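Local structure of delta-1-pyrroline-5-carboxylate dehydrogenase, mitochondrial (Mus musculus, 4E3X) at residues G152-V155 with I156-E159; A164-I167 with D168-F172; S359-P362 with Q363-R367. The protein oxidises L-glutamate gamma-semialdehyde, in equilibrium with delta-1-pyrroline-5-carboxylate, to glutamate with NAD(+), probably as the last step of mitochondrial proline breakdown. One frame throughout, in Å; residues are numbered along the deposited sequence.

Contact 1: residues G152-V155 with I156-E159; sequences GKTV and IQAE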
ATOM      1  N   GLY B 152      29.286   9.177 -14.254  1.00  7.76           N
ATOM      2  CA  GLY B 152      30.223   8.273 -14.908  1.00  7.61           C
ATOM      3  C   GLY B 152      29.602   7.312 -15.905  1.00  7.94           C
ATOM      4  O   GLY B 152      30.210   6.296 -16.238  1.00  9.79           O
ATOM      5  N   LYS B 153      28.391   7.610 -16.364  1.00  7.73           N
ATOM      6  CA  LYS B 153      27.717   6.759 -17.344  1.00  7.94           C
ATOM      7  C   LYS B 153      28.258   6.904 -18.762  1.00  8.65           C
ATOM      8  O   LYS B 153      28.692   7.981 -19.167  1.00  9.58           O
ATOM      9  CB  LYS B 153      26.209   7.033 -17.346  1.00  8.79           C
ATOM     10  CG  LYS B 153      25.538   6.718 -16.013  1.00  9.50           C
ATOM     11  CD  LYS B 153      24.085   6.297 -16.156  1.00  9.61           C
ATOM     12  CE  LYS B 153      23.584   5.781 -14.820  1.00  9.69           C
ATOM     13  NZ  LYS B 153      22.189   5.265 -14.873  1.00  8.96           N
ATOM     14  N   THR B 154      28.213   5.811 -19.518  1.00  8.64           N
ATOM     15  CA  THR B 154      28.464   5.883 -20.949  1.00  9.41           C
ATOM     16  C   THR B 154      27.257   6.502 -21.652  1.00  8.93           C
ATOM     17  O   THR B 154      26.180   6.646 -21.063  1.00  8.99           O
ATOM     18  CB  THR B 154      28.685   4.493 -21.543  1.00  9.67           C
ATOM     19  OG1 THR B 154      27.547   3.681 -21.232  1.00 10.41           O
ATOM     20  CG2 THR B 154      29.955   3.857 -20.975  1.00 11.04           C
ATOM     21  N   VAL B 155      27.441   6.858 -22.919  1.00  9.63           N
ATOM     22  CA  VAL B 155      26.358   7.403 -23.731  1.00 10.92           C
ATOM     23  C   VAL B 155      25.076   6.578 -23.627  1.00  9.59           C
ATOM     24  O   VAL B 155      24.013   7.109 -23.309  1.00  9.80           O
ATOM     25  CB  VAL B 155      26.749   7.473 -25.218  1.00 12.49           C
ATOM     26  CG1 VAL B 155      25.562   7.925 -26.049  1.00 12.92           C
ATOM     27  CG2 VAL B 155      27.936   8.397 -25.425  1.00 12.30           C
ATOM     28  N   ILE B 156      25.165   5.277 -23.878  1.00  9.43           N
ATOM     29  CA  ILE B 156      23.954   4.473 -23.903  1.00 10.50           C
ATOM     30  C   ILE B 156      23.342   4.303 -22.518  1.00  9.00           C
ATOM     31  O   ILE B 156      22.123   4.294 -22.388  1.00  9.54           O
ATOM     32  CB  ILE B 156      24.170   3.100 -24.584  1.00 12.78           C
ATOM     33  CG1 ILE B 156      22.843   2.345 -24.732  1.00 14.72           C
ATOM     34  CG2 ILE B 156      25.175   2.251 -23.815  1.00 15.80           C
ATOM     35  CD1 ILE B 156      21.761   3.132 -25.453  1.00 17.87           C
ATOM     36  N   GLN B 157      24.169   4.183 -21.479  1.00  9.36           N
ATOM     37  CA  GLN B 157      23.616   4.064 -20.138  1.00  9.07           C
ATOM     38  C   GLN B 157      22.916   5.361 -19.730  1.00  8.83           C
ATOM     39  O   GLN B 157      21.879   5.335 -19.079  1.00  8.95           O
ATOM     40  CB  GLN B 157      24.689   3.653 -19.125  1.00  9.54           C
ATOM     41  CG  GLN B 157      25.133   2.197 -19.260  1.00  9.75           C
ATOM     42  CD  GLN B 157      23.971   1.228 -19.162  1.00 10.89           C
ATOM     43  OE1 GLN B 157      23.192   1.273 -18.210  1.00 10.87           O
ATOM     44  NE2 GLN B 157      23.837   0.358 -20.158  1.00 12.73           N
ATOM     45  N   ALA B 158      23.457   6.499 -20.148  1.00  8.56           N
ATOM     46  CA  ALA B 158      22.800   7.767 -19.856  1.00  8.88           C
ATOM     47  C   ALA B 158      21.488   7.869 -20.634  1.00  8.61           C
ATOM     48  O   ALA B 158      20.467   8.302 -20.100  1.00  8.94           O
ATOM     49  CB  ALA B 158      23.713   8.914 -20.198  1.00  9.40           C
ATOM     50  N   GLU B 159      21.523   7.454 -21.897  1.00  9.20           N
ATOM     51  CA  GLU B 159      20.359   7.522 -22.775  1.00  9.81           C
ATOM     52  C   GLU B 159      19.172   6.722 -22.256  1.00  9.50           C
ATOM     53  O   GLU B 159      18.044   7.214 -22.260  1.00 11.34           O
ATOM     54  CB  GLU B 159      20.730   7.068 -24.192  1.00 11.32           C
ATOM     55  CG  GLU B 159      19.550   6.706 -25.081  1.00 11.75           C
ATOM     56  CD  GLU B 159      18.775   7.907 -25.610  1.00 13.22           C
ATOM     57  OE1 GLU B 159      19.074   9.060 -25.226  1.00 13.12           O
ATOM     58  OE2 GLU B 159      17.857   7.687 -26.425  1.00 13.81           O
TER
HETATM   59  O   HOH W   1      21.805   3.421 -17.056  1.00 11.79           O
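K153 and Q157 meet at the capped start of helix 155-180 in an aldehyde dehydrogenase subunit; G152, with positive phi, is the first residue to leave the preceding helix 140-151. T154 is the N-cap: its OG1 takes the amide of Q157 in a long, weak bond of 3.4 Å, and its carbonyl O receives A158 N at 2.9 Å. OG1 can face the first turn because it sits between the backbone N and the carbonyl carbon (chi1 56°), with Q157 CB and CG packed beside it. K153 runs along the flank of the same turn. Its CB lies 4.0 Å from A158 N and about as far from Q157 CB. CG, anti to the carbonyl carbon (chi1 -62°), turns the chain along the helix, and CD passes the backbone carbonyl of Q157, 3.8 Å from its O. The extended chain then carries NZ into a buried polar cluster. There NZ bonds the backbone O of N211, the probable transition state stabilizer, which places K153 beside the active site; it also forms a salt bridge with D161, while F212 and Y343 add cation-pi contacts. A water accepts from K153 NZ at 2.9 Å and donates to Q157 O. The same water donates to Q157 OE1, again at 2.8 Å; this oxygen, also bonded by K347 NZ, reaches it through a bend at chi2 (-56°).

Contact 2: residues A164-I167 with D168-F172; sequences AELI and DFFRF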
ATOM      1  N   ALA B 164      15.308   8.104 -21.699  1.00 10.03           N
ATOM      2  CA  ALA B 164      14.193   7.183 -21.897  1.00  9.64           C
ATOM      3  C   ALA B 164      13.405   6.838 -20.638  1.00  8.08           C
ATOM      4  O   ALA B 164      12.197   7.015 -20.615  1.00  8.82           O
ATOM      5  CB  ALA B 164      14.651   5.919 -22.584  1.00 11.24           C
ATOM      6  N   GLU B 165      14.068   6.361 -19.589  1.00  8.29           N
ATOM      7  CA  GLU B 165      13.323   5.939 -18.410  1.00  9.01           C
ATOM      8  C   GLU B 165      12.615   7.103 -17.726  1.00  7.51           C
ATOM      9  O   GLU B 165      11.465   6.973 -17.320  1.00  7.91           O
ATOM     10  CB  GLU B 165      14.217   5.207 -17.412  1.00 10.74           C
ATOM     11  CG  GLU B 165      13.414   4.531 -16.317  1.00 14.37           C
ATOM     12  CD  GLU B 165      14.252   3.613 -15.458  1.00 19.59           C
ATOM     13  OE1 GLU B 165      15.439   3.928 -15.234  1.00 22.84           O
ATOM     14  OE2 GLU B 165      13.727   2.571 -15.011  1.00 21.57           O
ATOM     15  N   LEU B 166      13.304   8.233 -17.596  1.00  7.42           N
ATOM     16  CA  LEU B 166      12.723   9.399 -16.937  1.00  7.71           C
ATOM     17  C   LEU B 166      11.517   9.927 -17.717  1.00  7.06           C
ATOM     18  O   LEU B 166      10.450  10.189 -17.157  1.00  7.54           O
ATOM     19  CB  LEU B 166      13.783  10.490 -16.788  1.00  7.97           C
ATOM     20  CG  LEU B 166      13.268  11.777 -16.144  1.00  9.94           C
ATOM     21  CD1 LEU B 166      12.584  11.482 -14.819  1.00 11.12           C
ATOM     22  CD2 LEU B 166      14.423  12.743 -15.945  1.00 11.20           C
ATOM     23  N   ILE B 167      11.698  10.065 -19.023  1.00  6.96           N
ATOM     24  CA  ILE B 167      10.615  10.474 -19.900  1.00  8.00           C
ATOM     25  C   ILE B 167       9.429   9.509 -19.788  1.00  7.57           C
ATOM     26  O   ILE B 167       8.273   9.935 -19.662  1.00  7.54           O
ATOM     27  CB  ILE B 167      11.108  10.555 -21.359  1.00  7.92           C
ATOM     28  CG1 ILE B 167      12.048  11.754 -21.543  1.00  8.27           C
ATOM     29  CG2 ILE B 167       9.945  10.647 -22.333  1.00  8.83           C
ATOM     30  CD1 ILE B 167      12.886  11.657 -22.816  1.00  8.97           C
ATOM     31  N   ASP B 168       9.717   8.210 -19.792  1.00  6.50           N
ATOM     32  CA  ASP B 168       8.658   7.207 -19.677  1.00  7.22           C
ATOM     33  C   ASP B 168       7.933   7.274 -18.326  1.00  6.62           C
ATOM     34  O   ASP B 168       6.709   7.142 -18.279  1.00  6.94           O
ATOM     35  CB  ASP B 168       9.199   5.793 -19.900  1.00  7.22           C
ATOM     36  CG  ASP B 168       9.571   5.509 -21.359  1.00  8.79           C
ATOM     37  OD1 ASP B 168       9.210   6.297 -22.251  1.00  8.88           O
ATOM     38  OD2 ASP B 168      10.220   4.466 -21.605  1.00  9.73           O
ATOM     39  N   PHE B 169       8.665   7.453 -17.226  1.00  6.62           N
ATOM     40  CA  PHE B 169       8.003   7.629 -15.931  1.00  6.81           C
ATOM     41  C   PHE B 169       7.018   8.791 -16.018  1.00  7.06           C
ATOM     42  O   PHE B 169       5.866   8.677 -15.599  1.00  8.12           O
ATOM     43  CB  PHE B 169       9.001   7.962 -14.816  1.00  7.74           C
ATOM     44  CG  PHE B 169       9.684   6.767 -14.203  1.00  8.91           C
ATOM     45  CD1 PHE B 169       8.970   5.642 -13.819  1.00  9.94           C
ATOM     46  CD2 PHE B 169      11.052   6.798 -13.967  1.00  8.80           C
ATOM     47  CE1 PHE B 169       9.623   4.554 -13.230  1.00 10.68           C
ATOM     48  CE2 PHE B 169      11.708   5.724 -13.373  1.00 10.02           C
ATOM     49  CZ  PHE B 169      10.993   4.599 -13.010  1.00  9.82           C
ATOM     50  N   PHE B 170       7.476   9.925 -16.544  1.00  6.50           N
ATOM     51  CA  PHE B 170       6.627  11.108 -16.593  1.00  6.52           C
ATOM     52  C   PHE B 170       5.393  10.883 -17.471  1.00  6.97           C
ATOM     53  O   PHE B 170       4.277  11.236 -17.076  1.00  7.46           O
ATOM     54  CB  PHE B 170       7.420  12.327 -17.070  1.00  6.71           C
ATOM     55  CG  PHE B 170       8.345  12.907 -16.035  1.00  7.79           C
ATOM     56  CD1 PHE B 170       8.436  12.367 -14.757  1.00  8.87           C
ATOM     57  CD2 PHE B 170       9.129  14.004 -16.349  1.00  9.14           C
ATOM     58  CE1 PHE B 170       9.289  12.922 -13.810  1.00  9.60           C
ATOM     59  CE2 PHE B 170       9.978  14.564 -15.407  1.00 10.46           C
ATOM     60  CZ  PHE B 170      10.063  14.018 -14.138  1.00 10.12           C
ATOM     61  N   ARG B 171       5.572  10.276 -18.642  1.00  7.00           N
ATOM     62  CA  ARG B 171       4.437  10.070 -19.552  1.00  7.22           C
ATOM     63  C   ARG B 171       3.484   8.975 -19.078  1.00  6.74           C
ATOM     64  O   ARG B 171       2.266   9.169 -19.061  1.00  7.31           O
ATOM     65  CB  ARG B 171       4.886   9.787 -20.986  1.00  7.36           C
ATOM     66  CG  ARG B 171       5.640  10.920 -21.642  1.00  8.46           C
ATOM     67  CD  ARG B 171       5.431  10.893 -23.153  1.00  9.03           C
ATOM     68  NE  ARG B 171       6.303  11.830 -23.866  1.00  9.99           N
ATOM     69  CZ  ARG B 171       7.387  11.469 -24.555  1.00 10.47           C
ATOM     70  NH1 ARG B 171       7.749  10.190 -24.620  1.00 10.57           N
ATOM     71  NH2 ARG B 171       8.123  12.390 -25.162  1.00 11.08           N
ATOM     72  N   PHE B 172       4.031   7.822 -18.704  1.00  6.77           N
ATOM     73  CA  PHE B 172       3.193   6.713 -18.261  1.00  6.52           C
ATOM     74  C   PHE B 172       2.487   7.002 -16.938  1.00  6.55           C
ATOM     75  O   PHE B 172       1.306   6.688 -16.795  1.00  7.45           O
ATOM     76  CB  PHE B 172       3.986   5.411 -18.191  1.00  7.04           C
ATOM     77  CG  PHE B 172       4.161   4.747 -19.529  1.00  7.97           C
ATOM     78  CD1 PHE B 172       3.268   3.774 -19.966  1.00  9.44           C
ATOM     79  CD2 PHE B 172       5.206   5.110 -20.364  1.00  9.73           C
ATOM     80  CE1 PHE B 172       3.424   3.167 -21.213  1.00 10.20           C
ATOM     81  CE2 PHE B 172       5.361   4.509 -21.607  1.00 10.25           C
ATOM     82  CZ  PHE B 172       4.477   3.531 -22.024  1.00  9.78           C
TER
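E165 and F169 lie side by side on the middle of helix 155-180, one of three consecutive i to i+4 pairs, the two side chains of each running alongside one another. The carboxylate of E165 is turned only 11° from the plane of the F169 ring, and its CG approaches ring atom CE2 at 3.6 Å. E165 lines the pocket holding a bound proline, so the ring borders the stem of a ligand-contacting side chain; A214 of helix 213-225 touches both residues. Cutting F169 back to an alanine would probably leave the E165 stem without its flat neighbour and open a gap beside A214 and N218. L166 and F170 pair differently: CD1 of L166 stands over one face of the F170 ring in a CH-pi contact, 3.9 Å from the centroid and 24° off the normal. I167 and R171 form the third pair. Because chi1 of I167 (-71°) sets CG1 beside the backbone N, the CG2 methyl swings over one face of the R171 guanidinium, whose NH1 also makes a salt bridge with E35. Helical amide bonds link the same pairs, and D168 N begins the series by donating to A164 O at 2.9 Å.

Contact 3: residues S359-P362 with Q363-R367; sequences SLWP and QIKGR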
ATOM      1  N   SER B 359      28.361 -29.295 -18.003  1.00 13.94           N
ATOM      2  CA  SER B 359      28.435 -29.632 -19.431  1.00 14.58           C
ATOM      3  C   SER B 359      28.652 -28.425 -20.358  1.00 14.99           C
ATOM      4  O   SER B 359      29.161 -28.576 -21.471  1.00 16.02           O
ATOM      5  CB  SER B 359      27.183 -30.395 -19.876  1.00 14.53           C
ATOM      6  OG  SER B 359      26.038 -29.558 -19.852  1.00 14.25           O
ATOM      7  N   LEU B 360      28.260 -27.232 -19.912  1.00 14.54           N
ATOM      8  CA  LEU B 360      28.413 -26.031 -20.726  1.00 14.01           C
ATOM      9  C   LEU B 360      29.557 -25.139 -20.257  1.00 13.49           C
ATOM     10  O   LEU B 360      29.874 -24.140 -20.903  1.00 13.64           O
ATOM     11  CB  LEU B 360      27.120 -25.210 -20.732  1.00 13.15           C
ATOM     12  CG  LEU B 360      25.907 -25.744 -21.499  1.00 13.81           C
ATOM     13  CD1 LEU B 360      24.813 -24.691 -21.541  1.00 14.11           C
ATOM     14  CD2 LEU B 360      26.292 -26.181 -22.908  1.00 14.65           C
ATOM     15  N   TRP B 361      30.172 -25.487 -19.134  1.00 13.47           N
ATOM     16  CA  TRP B 361      31.199 -24.627 -18.549  1.00 15.30           C
ATOM     17  C   TRP B 361      32.456 -24.427 -19.415  1.00 16.82           C
ATOM     18  O   TRP B 361      32.947 -23.308 -19.521  1.00 17.04           O
ATOM     19  CB  TRP B 361      31.520 -25.055 -17.110  1.00 15.79           C
ATOM     20  CG  TRP B 361      32.572 -24.247 -16.381  1.00 15.81           C
ATOM     21  CD1 TRP B 361      33.655 -24.749 -15.719  1.00 16.48           C
ATOM     22  CD2 TRP B 361      32.636 -22.815 -16.218  1.00 15.64           C
ATOM     23  NE1 TRP B 361      34.387 -23.734 -15.161  1.00 16.35           N
ATOM     24  CE2 TRP B 361      33.785 -22.537 -15.448  1.00 15.41           C
ATOM     25  CE3 TRP B 361      31.840 -21.747 -16.649  1.00 14.92           C
ATOM     26  CZ2 TRP B 361      34.159 -21.241 -15.102  1.00 15.23           C
ATOM     27  CZ3 TRP B 361      32.213 -20.453 -16.303  1.00 15.34           C
ATOM     28  CH2 TRP B 361      33.363 -20.213 -15.538  1.00 14.89           C
ATOM     29  N   PRO B 362      32.972 -25.495 -20.055  1.00 18.09           N
ATOM     30  CA  PRO B 362      34.092 -25.233 -20.971  1.00 18.53           C
ATOM     31  C   PRO B 362      33.764 -24.194 -22.050  1.00 18.08           C
ATOM     32  O   PRO B 362      34.566 -23.286 -22.272  1.00 18.87           O
ATOM     33  CB  PRO B 362      34.357 -26.606 -21.596  1.00 19.38           C
ATOM     34  CG  PRO B 362      33.965 -27.570 -20.518  1.00 19.33           C
ATOM     35  CD  PRO B 362      32.766 -26.941 -19.843  1.00 18.59           C
ATOM     36  N   GLN B 363      32.607 -24.311 -22.698  1.00 18.32           N
ATOM     37  CA  GLN B 363      32.212 -23.333 -23.711  1.00 17.85           C
ATOM     38  C   GLN B 363      32.050 -21.937 -23.112  1.00 16.99           C
ATOM     39  O   GLN B 363      32.603 -20.961 -23.615  1.00 17.45           O
ATOM     40  CB  GLN B 363      30.891 -23.731 -24.382  1.00 19.23           C
ATOM     41  CG  GLN B 363      30.984 -24.782 -25.476  1.00 20.31           C
ATOM     42  CD  GLN B 363      29.663 -24.949 -26.212  1.00 21.44           C
ATOM     43  OE1 GLN B 363      28.903 -25.878 -25.946  1.00 23.47           O
ATOM     44  NE2 GLN B 363      29.380 -24.037 -27.137  1.00 21.01           N
ATOM     45  N   ILE B 364      31.272 -21.849 -22.040  1.00 15.47           N
ATOM     46  CA  ILE B 364      30.950 -20.561 -21.434  1.00 14.38           C
ATOM     47  C   ILE B 364      32.171 -19.880 -20.811  1.00 14.02           C
ATOM     48  O   ILE B 364      32.354 -18.670 -20.957  1.00 14.98           O
ATOM     49  CB  ILE B 364      29.793 -20.702 -20.425  1.00 14.32           C
ATOM     50  CG1 ILE B 364      28.507 -21.015 -21.187  1.00 15.26           C
ATOM     51  CG2 ILE B 364      29.629 -19.435 -19.585  1.00 15.14           C
ATOM     52  CD1 ILE B 364      27.337 -21.360 -20.306  1.00 15.68           C
ATOM     53  N   LYS B 365      33.012 -20.655 -20.134  1.00 14.33           N
ATOM     54  CA  LYS B 365      34.224 -20.096 -19.542  1.00 14.87           C
ATOM     55  C   LYS B 365      35.138 -19.505 -20.619  1.00 16.23           C
ATOM     56  O   LYS B 365      35.624 -18.377 -20.490  1.00 16.28           O
ATOM     57  CB  LYS B 365      34.978 -21.154 -18.732  1.00 16.36           C
ATOM     58  CG  LYS B 365      36.230 -20.628 -18.046  1.00 17.29           C
ATOM     59  CD  LYS B 365      36.957 -21.735 -17.295  1.00 19.00           C
ATOM     60  CE  LYS B 365      38.110 -21.192 -16.466  1.00 20.41           C
ATOM     61  NZ  LYS B 365      38.881 -22.290 -15.806  1.00 21.89           N
ATOM     62  N   GLY B 366      35.361 -20.265 -21.687  1.00 16.53           N
ATOM     63  CA  GLY B 366      36.195 -19.803 -22.783  1.00 16.95           C
ATOM     64  C   GLY B 366      35.678 -18.521 -23.406  1.00 17.28           C
ATOM     65  O   GLY B 366      36.441 -17.588 -23.676  1.00 17.85           O
ATOM     66  N   ARG B 367      34.371 -18.472 -23.631  1.00 16.83           N
ATOM     67  CA  ARG B 367      33.749 -17.302 -24.237  1.00 17.17           C
ATOM     68  C   ARG B 367      33.831 -16.076 -23.325  1.00 16.72           C
ATOM     69  O   ARG B 367      34.175 -14.985 -23.781  1.00 16.61           O
ATOM     70  CB  ARG B 367      32.295 -17.594 -24.613  1.00 18.14           C
TER
HETATM   71  O   HOH W   2      30.937 -26.911 -23.033  1.00 21.64           O
HETATM   72  O   HOH W   3      37.018 -23.595 -13.851  1.00 22.46           O
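The N-terminal end of helix 361-372, a surface helix of the aldehyde dehydrogenase fold, sets W361 and K365 one turn apart. The aliphatic part of K365 crosses one face of the indole: CB stands 3.5 Å from the centroid of the six-membered ring and 3° off its normal, a CH-pi contact, and CD reaches CZ2 at 3.6 Å. W361 places CG anti to the backbone N (chi1 180°), swinging the indole along the helix toward K365, whose chain is extended throughout and follows the ring to its nitrogen end. V455 and V457 of strand 452-458 and V356 of strand 351-357 also touch W361, seating the helix against the sheet. On the neighbouring flank I364 packs its CD1 against L360 CB at 3.9 Å, and its side chain continues to V332 of helix 329-341. Backbone bonds close the turn: I364 N to L360 O, K365 N to W361 O at 2.7 Å, and G366 N to P362 O. P362 has no amide hydrogen to give, which suits a first-turn position. A water joins S359 O to Q363 N. Another, in the indole plane, accepts from W361 NE1 at 2.9 Å and from K365 NZ at 3.0 Å.

Contacts 1 and 2 share helix 155-180, at its capped start and its middle; their centres lie about 17 Å apart, and a probable hydrogen bond from A164 N to E159 O (2.9 Å) joins them. Both are buried and near ligands or catalytic residues, yet contact 1 relies on a threonine cap and on a lysine and a glutamine joined by water, whereas contact 2 is mainly aromatic and aliphatic, with D168 and R171 bonded to N34 and E35. Contact 1 alone meets the second subunit, through Y561. Contact 3, a surface turn of helix 361-372 away from the annotated sites, rests on a lysine stem over an indole face, its polar ends meeting at a water.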